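Local coordinates for protein enoyl-CoA hydratase/isomerase (Mycobacterium abscessus, PDB 3QXZ) that probably hydrates 2-enoyl-CoA thioesters or shifts the double bond of related acyl-CoA substrates, as other enoyl-CoA hydratase/isomerase family members do, at residues A[25-28]-A[29-32]; A[124-128]-A[129-133]; A[159-162]-A[163-167]. All blocks are in the same frame, centred on the assembly; numbering follows the deposited sequence. Where two conformers were deposited one is given.

Contact 1 of 3, residues A[25-28]-A[29-32]; sequences PSTR and NSFT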
loop_
_atom_site.group_PDB
_atom_site.type_symbol
_atom_site.label_atom_id
_atom_site.label_comp_id
_atom_site.label_asym_id
_atom_site.label_seq_id
_atom_site.Cartn_x
_atom_site.Cartn_y
_atom_site.Cartn_z
ATOM N N PRO A 25 10.254 2.205 33.723
ATOM C CA PRO A 25 10.241 3.654 33.982
ATOM C C PRO A 25 11.609 4.332 33.859
ATOM O O PRO A 25 11.693 5.426 33.299
ATOM C CB PRO A 25 9.696 3.748 35.413
ATOM C CG PRO A 25 8.807 2.552 35.532
ATOM C CD PRO A 25 9.549 1.462 34.786
ATOM N N SER A 26 12.670 3.680 34.321
ATOM C CA SER A 26 14.007 4.286 34.280
ATOM C C SER A 26 14.603 4.444 32.873
ATOM O O SER A 26 15.549 5.209 32.674
ATOM C CB SER A 26 14.972 3.515 35.183
ATOM O OG SER A 26 15.124 2.182 34.731
ATOM N N THR A 27 14.047 3.730 31.892
ATOM C CA THR A 27 14.607 3.741 30.535
ATOM C C THR A 27 13.561 3.998 29.444
ATOM O O THR A 27 13.814 3.683 28.279
ATOM C CB THR A 27 15.316 2.399 30.184
ATOM O OG1 THR A 27 14.366 1.318 30.234
ATOM C CG2 THR A 27 16.478 2.110 31.136
ATOM N N ARG A 28 12.420 4.577 29.812
ATOM C CA ARG A 28 11.308 4.777 28.875
ATOM C C ARG A 28 10.945 3.453 28.185
ATOM O O ARG A 28 10.749 3.382 26.949
ATOM C CB ARG A 28 11.628 5.892 27.865
ATOM C CG ARG A 28 11.504 7.301 28.443
ATOM C CD ARG A 28 11.886 8.347 27.407
ATOM N NE ARG A 28 11.351 9.668 27.734
ATOM C CZ ARG A 28 11.651 10.787 27.079
ATOM N NH1 ARG A 28 12.496 10.764 26.057
ATOM N NH2 ARG A 28 11.106 11.939 27.449
ATOM N N ASN A 29 10.878 2.403 29.002
ATOM C CA ASN A 29 10.476 1.052 28.611
ATOM C C ASN A 29 11.364 0.489 27.513
ATOM O O ASN A 29 10.862 -0.089 26.553
ATOM C CB ASN A 29 8.978 0.991 28.215
ATOM C CG ASN A 29 8.094 1.841 29.113
ATOM O OD1 ASN A 29 8.276 1.879 30.347
ATOM N ND2 ASN A 29 7.136 2.541 28.515
ATOM N N SER A 30 12.681 0.632 27.668
ATOM C CA SER A 30 13.625 0.145 26.659
ATOM C C SER A 30 13.445 -1.339 26.387
ATOM O O SER A 30 13.033 -2.108 27.259
ATOM C CB SER A 30 15.075 0.421 27.068
ATOM O OG SER A 30 15.395 -0.309 28.242
ATOM N N PHE A 31 13.724 -1.727 25.146
ATOM C CA PHE A 31 13.667 -3.116 24.749
ATOM C C PHE A 31 14.904 -3.856 25.221
ATOM O O PHE A 31 16.028 -3.347 25.128
ATOM C CB PHE A 31 13.550 -3.244 23.228
ATOM C CG PHE A 31 13.345 -4.650 22.774
ATOM C CD1 PHE A 31 12.071 -5.225 22.828
ATOM C CD2 PHE A 31 14.411 -5.411 22.319
ATOM C CE1 PHE A 31 11.871 -6.537 22.443
ATOM C CE2 PHE A 31 14.219 -6.736 21.927
ATOM C CZ PHE A 31 12.934 -7.286 21.985
ATOM N N THR A 32 14.681 -5.067 25.716
ATOM C CA THR A 32 15.751 -5.982 26.099
ATOM C C THR A 32 15.454 -7.359 25.540
ATOM O O THR A 32 14.294 -7.685 25.238
ATOM C CB THR A 32 15.887 -6.124 27.638
ATOM O OG1 THR A 32 14.725 -6.779 28.160
ATOM C CG2 THR A 32 16.084 -4.748 28.318
#

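Contact 2 of 3, residues A[124-128]-A[129-133]; sequences ILAEE and GRYAI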
loop_
_atom_site.group_PDB
_atom_site.type_symbol
_atom_site.label_atom_id
_atom_site.label_comp_id
_atom_site.label_asym_id
_atom_site.label_seq_id
_atom_site.Cartn_x
_atom_site.Cartn_y
_atom_site.Cartn_z
ATOM N N ILE A 124 -2.830 2.928 17.393
ATOM C CA ILE A 124 -3.291 4.263 17.770
ATOM C C ILE A 124 -2.084 4.938 18.400
ATOM O O ILE A 124 -1.492 4.388 19.350
ATOM C CB ILE A 124 -4.469 4.183 18.761
ATOM C CG1 ILE A 124 -5.652 3.433 18.118
ATOM C CG2 ILE A 124 -4.900 5.607 19.201
ATOM C CD1 ILE A 124 -6.819 3.215 19.109
ATOM N N LEU A 125 -1.699 6.098 17.855
ATOM C CA LEU A 125 -0.479 6.804 18.298
ATOM C C LEU A 125 -0.766 8.115 19.020
ATOM O O LEU A 125 -1.684 8.852 18.665
ATOM C CB LEU A 125 0.480 7.065 17.112
ATOM C CG LEU A 125 1.522 5.992 16.786
ATOM C CD1 LEU A 125 0.893 4.653 16.412
ATOM C CD2 LEU A 125 2.430 6.478 15.633
ATOM N N ALA A 126 0.074 8.391 20.005
ATOM C CA ALA A 126 0.032 9.644 20.765
ATOM C C ALA A 126 0.585 10.790 19.917
ATOM O O ALA A 126 1.709 10.706 19.397
ATOM C CB ALA A 126 0.860 9.493 22.020
ATOM N N GLU A 127 -0.168 11.893 19.847
ATOM C CA GLU A 127 0.292 13.085 19.120
ATOM C C GLU A 127 1.624 13.658 19.616
ATOM O O GLU A 127 2.402 14.214 18.831
ATOM C CB GLU A 127 -0.809 14.159 19.115
ATOM C CG GLU A 127 -1.949 13.790 18.167
ATOM C CD GLU A 127 -3.243 14.552 18.448
ATOM O OE1 GLU A 127 -3.250 15.445 19.322
ATOM O OE2 GLU A 127 -4.260 14.248 17.787
ATOM N N GLU A 128 1.890 13.496 20.906
ATOM C CA GLU A 128 3.096 14.065 21.537
ATOM C C GLU A 128 4.340 13.189 21.390
ATOM O O GLU A 128 5.438 13.599 21.779
ATOM C CB GLU A 128 2.835 14.349 23.025
ATOM C CG GLU A 128 1.685 15.322 23.313
ATOM C CD GLU A 128 0.330 14.639 23.507
ATOM O OE1 GLU A 128 0.132 13.483 23.056
ATOM O OE2 GLU A 128 -0.563 15.268 24.117
ATOM N N GLY A 129 4.177 11.983 20.828
ATOM C CA GLY A 129 5.287 11.022 20.796
ATOM C C GLY A 129 6.339 11.292 19.728
ATOM O O GLY A 129 6.037 11.864 18.679
ATOM N N ARG A 130 7.565 10.877 20.025
ATOM C CA ARG A 130 8.620 10.802 19.023
ATOM C C ARG A 130 8.636 9.383 18.437
ATOM O O ARG A 130 8.669 8.401 19.178
ATOM C CB ARG A 130 10.007 11.135 19.590
ATOM C CG ARG A 130 11.071 11.175 18.460
ATOM C CD ARG A 130 12.523 11.346 18.915
ATOM N NE ARG A 130 13.429 10.761 17.909
ATOM C CZ ARG A 130 14.405 9.893 18.169
ATOM N NH1 ARG A 130 14.659 9.521 19.421
ATOM N NH2 ARG A 130 15.145 9.406 17.173
ATOM N N TYR A 131 8.645 9.304 17.109
ATOM C CA TYR A 131 8.604 8.024 16.376
ATOM C C TYR A 131 9.722 7.996 15.358
ATOM O O TYR A 131 9.915 8.963 14.628
ATOM C CB TYR A 131 7.244 7.866 15.678
ATOM C CG TYR A 131 6.118 7.989 16.676
ATOM C CD1 TYR A 131 5.992 7.064 17.722
ATOM C CD2 TYR A 131 5.243 9.081 16.637
ATOM C CE1 TYR A 131 5.006 7.206 18.689
ATOM C CE2 TYR A 131 4.253 9.233 17.594
ATOM C CZ TYR A 131 4.137 8.284 18.609
ATOM O OH TYR A 131 3.156 8.425 19.581
ATOM N N ALA A 132 10.485 6.900 15.307
ATOM C CA ALA A 132 11.581 6.793 14.335
ATOM C C ALA A 132 12.013 5.357 14.274
ATOM O O ALA A 132 11.848 4.601 15.250
ATOM C CB ALA A 132 12.789 7.673 14.731
ATOM N N ILE A 133 12.645 5.007 13.150
ATOM C CA ILE A 133 13.313 3.707 12.968
ATOM C C ILE A 133 14.748 4.069 12.563
ATOM O O ILE A 133 15.083 4.044 11.385
ATOM C CB ILE A 133 12.584 2.846 11.910
ATOM C CG1 ILE A 133 11.115 2.665 12.299
ATOM C CG2 ILE A 133 13.248 1.493 11.750
ATOM C CD1 ILE A 133 10.238 2.102 11.149
HETATM O O HOH W 1 3.989 12.789 17.070
#

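Contact 3 of 3, residues A[159-162]-A[163-167]; sequences AAEL and LLTGA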
loop_
_atom_site.group_PDB
_atom_site.type_symbol
_atom_site.label_atom_id
_atom_site.label_comp_id
_atom_site.label_asym_id
_atom_site.label_seq_id
_atom_site.Cartn_x
_atom_site.Cartn_y
_atom_site.Cartn_z
ATOM N N ALA A 159 8.276 4.131 3.035
ATOM C CA ALA A 159 9.100 3.125 3.703
ATOM C C ALA A 159 10.584 3.395 3.493
ATOM O O ALA A 159 11.355 3.366 4.460
ATOM C CB ALA A 159 8.738 1.732 3.228
ATOM N N ALA A 160 10.991 3.682 2.258
ATOM C CA ALA A 160 12.409 3.941 1.990
ATOM C C ALA A 160 12.887 5.157 2.778
ATOM O O ALA A 160 14.002 5.155 3.319
ATOM C CB ALA A 160 12.628 4.130 0.487
ATOM N N GLU A 161 12.091 6.227 2.823
ATOM C CA GLU A 161 12.522 7.417 3.561
ATOM C C GLU A 161 12.721 7.064 5.039
ATOM O O GLU A 161 13.759 7.396 5.626
ATOM C CB GLU A 161 11.459 8.500 3.447
ATOM C CG GLU A 161 11.800 9.762 4.215
ATOM C CD GLU A 161 10.681 10.787 4.203
ATOM O OE1 GLU A 161 9.714 10.669 3.440
ATOM O OE2 GLU A 161 10.770 11.716 5.023
ATOM N N LEU A 162 11.759 6.399 5.676
ATOM C CA LEU A 162 11.873 6.129 7.103
ATOM C C LEU A 162 13.024 5.163 7.383
ATOM O O LEU A 162 13.759 5.357 8.363
ATOM C CB LEU A 162 10.543 5.614 7.665
ATOM C CG LEU A 162 9.371 6.592 7.519
ATOM C CD1 LEU A 162 8.115 6.050 8.211
ATOM C CD2 LEU A 162 9.728 7.988 8.062
ATOM N N LEU A 163 13.221 4.154 6.532
ATOM C CA LEU A 163 14.268 3.137 6.804
ATOM C C LEU A 163 15.669 3.582 6.408
ATOM O O LEU A 163 16.641 3.248 7.104
ATOM C CB LEU A 163 13.934 1.824 6.104
ATOM C CG LEU A 163 12.589 1.199 6.509
ATOM C CD1 LEU A 163 12.445 -0.143 5.795
ATOM C CD2 LEU A 163 12.473 1.051 8.027
ATOM N N LEU A 164 15.801 4.319 5.308
ATOM C CA LEU A 164 17.116 4.711 4.804
ATOM C C LEU A 164 17.623 5.975 5.466
ATOM O O LEU A 164 18.844 6.170 5.540
ATOM C CB LEU A 164 17.099 4.889 3.281
ATOM C CG LEU A 164 16.806 3.658 2.431
ATOM C CD1 LEU A 164 16.760 3.985 0.966
ATOM C CD2 LEU A 164 17.874 2.571 2.679
ATOM N N THR A 165 16.739 6.858 5.918
ATOM C CA THR A 165 17.214 8.068 6.599
ATOM C C THR A 165 17.138 7.925 8.111
ATOM O O THR A 165 17.835 8.647 8.820
ATOM C CB THR A 165 16.454 9.363 6.196
ATOM O OG1 THR A 165 15.123 9.357 6.735
ATOM C CG2 THR A 165 16.423 9.568 4.692
ATOM N N GLY A 166 16.269 7.047 8.633
ATOM C CA GLY A 166 16.054 6.969 10.077
ATOM C C GLY A 166 15.382 8.186 10.689
ATOM O O GLY A 166 15.403 8.349 11.918
ATOM N N ALA A 167 14.773 9.014 9.850
ATOM C CA ALA A 167 14.174 10.255 10.334
ATOM C C ALA A 167 12.950 10.044 11.227
ATOM O O ALA A 167 12.205 9.077 11.109
ATOM C CB ALA A 167 13.827 11.160 9.180
HETATM O O HOH W 2 12.457 6.393 10.702
#

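Contact 1 of 3, residues A[25-28]-A[29-32]
Ser30 OG is gripped by Thr27 OG1 across the contact, with an OG1 to OG separation of 2.8 Å, and by the side-chain amide nitrogen of Gln69 in the same chain. This hydroxyl pair sits in the loop between strand 17-23 and helix 33-48 of the crotonase-type fold. Both hydroxyls lie in the wedge between their own backbone N and carbonyl carbon (chi1 61° for Thr27), and this choice turns each toward the other inside the bend. Behind the oxygens the carbons close up, with Thr27 CB 3.7 Å from Ser30 CB.

The bend itself comes from two consecutive residues, Arg28 and Asn29, that both adopt positive phi. Thr32 OG1 then caps the helix by bonding Leu35 N. The Asn29 amide is tied at both ends, since OD1 accepts from Gly24 N while ND2 reaches Ala60 O and Phe64 O; these bonds fix the rotation of the buried amide and satisfy both its ends. Asn29 OD1 also lies 3.9 Å from Pro25 N, a plain contact because that nitrogen carries no hydrogen.

Contact 2 of 3, residues A[124-128]-A[129-133]
Ala126 O is shared by two donors from the residues that follow it. Tyr131 OH donates at 2.7 Å to Ala126 O, in the plane of the carbonyl and on a lone pair. Gly129 N donates to the same oxygen at 3.1 Å, almost straight (164° at the hydrogen) but 60° out of that plane. The second bond closes a type I beta turn from Ala126 to Gly129, which ends strand 122-126 and starts the path into strand 131-132.

The tyrosine ring is sandwiched. Leu125 CD2 stands over its centre as a CH-pi contact, 3.8 Å from the centroid and close to the ring normal, while Gly129 C lies on the opposite face, nearer the rim. Tyr131 CG, anti to its carbonyl carbon (chi1 -56°), sends the ring back over the turn, where its hydroxyl also comes within 3.5 Å of Ala126 CB. A water bridges the turn, donating to Glu127 O and to Gly129 O, each at 2.8 Å.

Further out, Glu128 OE1 accepts from Ala186 N, at the start of helix 186-203, and Arg130 N bonds His108 ND1. Leu125 and Ala126 are held by backbone bonds to the neighbouring strands, and Met114 and Phe169 pack against Tyr131.

Atoms on both faces restrain the ring's rotation, while the bond at OH fixes where its far end lies. The two donors together would be expected to draw electron density toward Ala126 O and offset the cost of burying this strand-end carbonyl.

Contact 3 of 3, residues A[159-162]-A[163-167]
Glu161 O and Thr165 carry the polar core of this contact, at the C-terminal end of helix 151-165. Thr165 N donates to Glu161 O at 3.0 Å in the ordinary i to i+4 pattern, and Thr165 OG1 donates to the same oxygen at 2.6 Å from the opposite face of the carbonyl plane. The hydroxyl gets there because OG1 sits between its own N and carbonyl carbon (chi1 71°), folded back along the helix. It also accepts from Ala167 N at 3.2 Å, which makes an ST turn.

Of the other backbone bonds, Leu163 N to Ala159 O and Leu164 N to Ala160 O are regular, whereas Gly166 N to Leu162 O is weak, bent to 130° as Gly166 leaves the helix with positive phi. A water also donates to Leu162 O (2.9 Å) and to Ala167 O, bridging the helix end to the chain just after it.

Apolar contact is lighter: Leu164 CD1 lies 4.2 Å from Ala160 CB along one side of the helix, and that side meets Leu216 and Ala209 of the second subunit. The Glu161 carboxylate is held by Arg173 in a salt bridge and by Asn181 of the second subunit.

Thr165 OG1 is thus donor to Glu161 O and acceptor from Ala167 N, so one hydroxyl links the last full turn to the chain leaving it, within a buried helix end that lies at a subunit interface.

In the fold
From the N terminus, the three contacts run in series; none nests in or crosses another. Contact 1 closes a tight bend within the loop between strand 17-23 and helix 33-48. Contact 2 turns the chain out of strand 122-126 of the main mixed sheet and into strand 131-132, which pairs with strand 108-110. Contact 3 ends helix 151-165 next to another subunit. Contacts 2 and 3 touch directly: Ile133 CG2 packs 3.8 Å from Leu163 CD2. Contact 1 stays apart, its nearest atoms about 7 Å from contact 2, yet Phe31 and Tyr131 both rest on helix 112-117, which links the two indirectly.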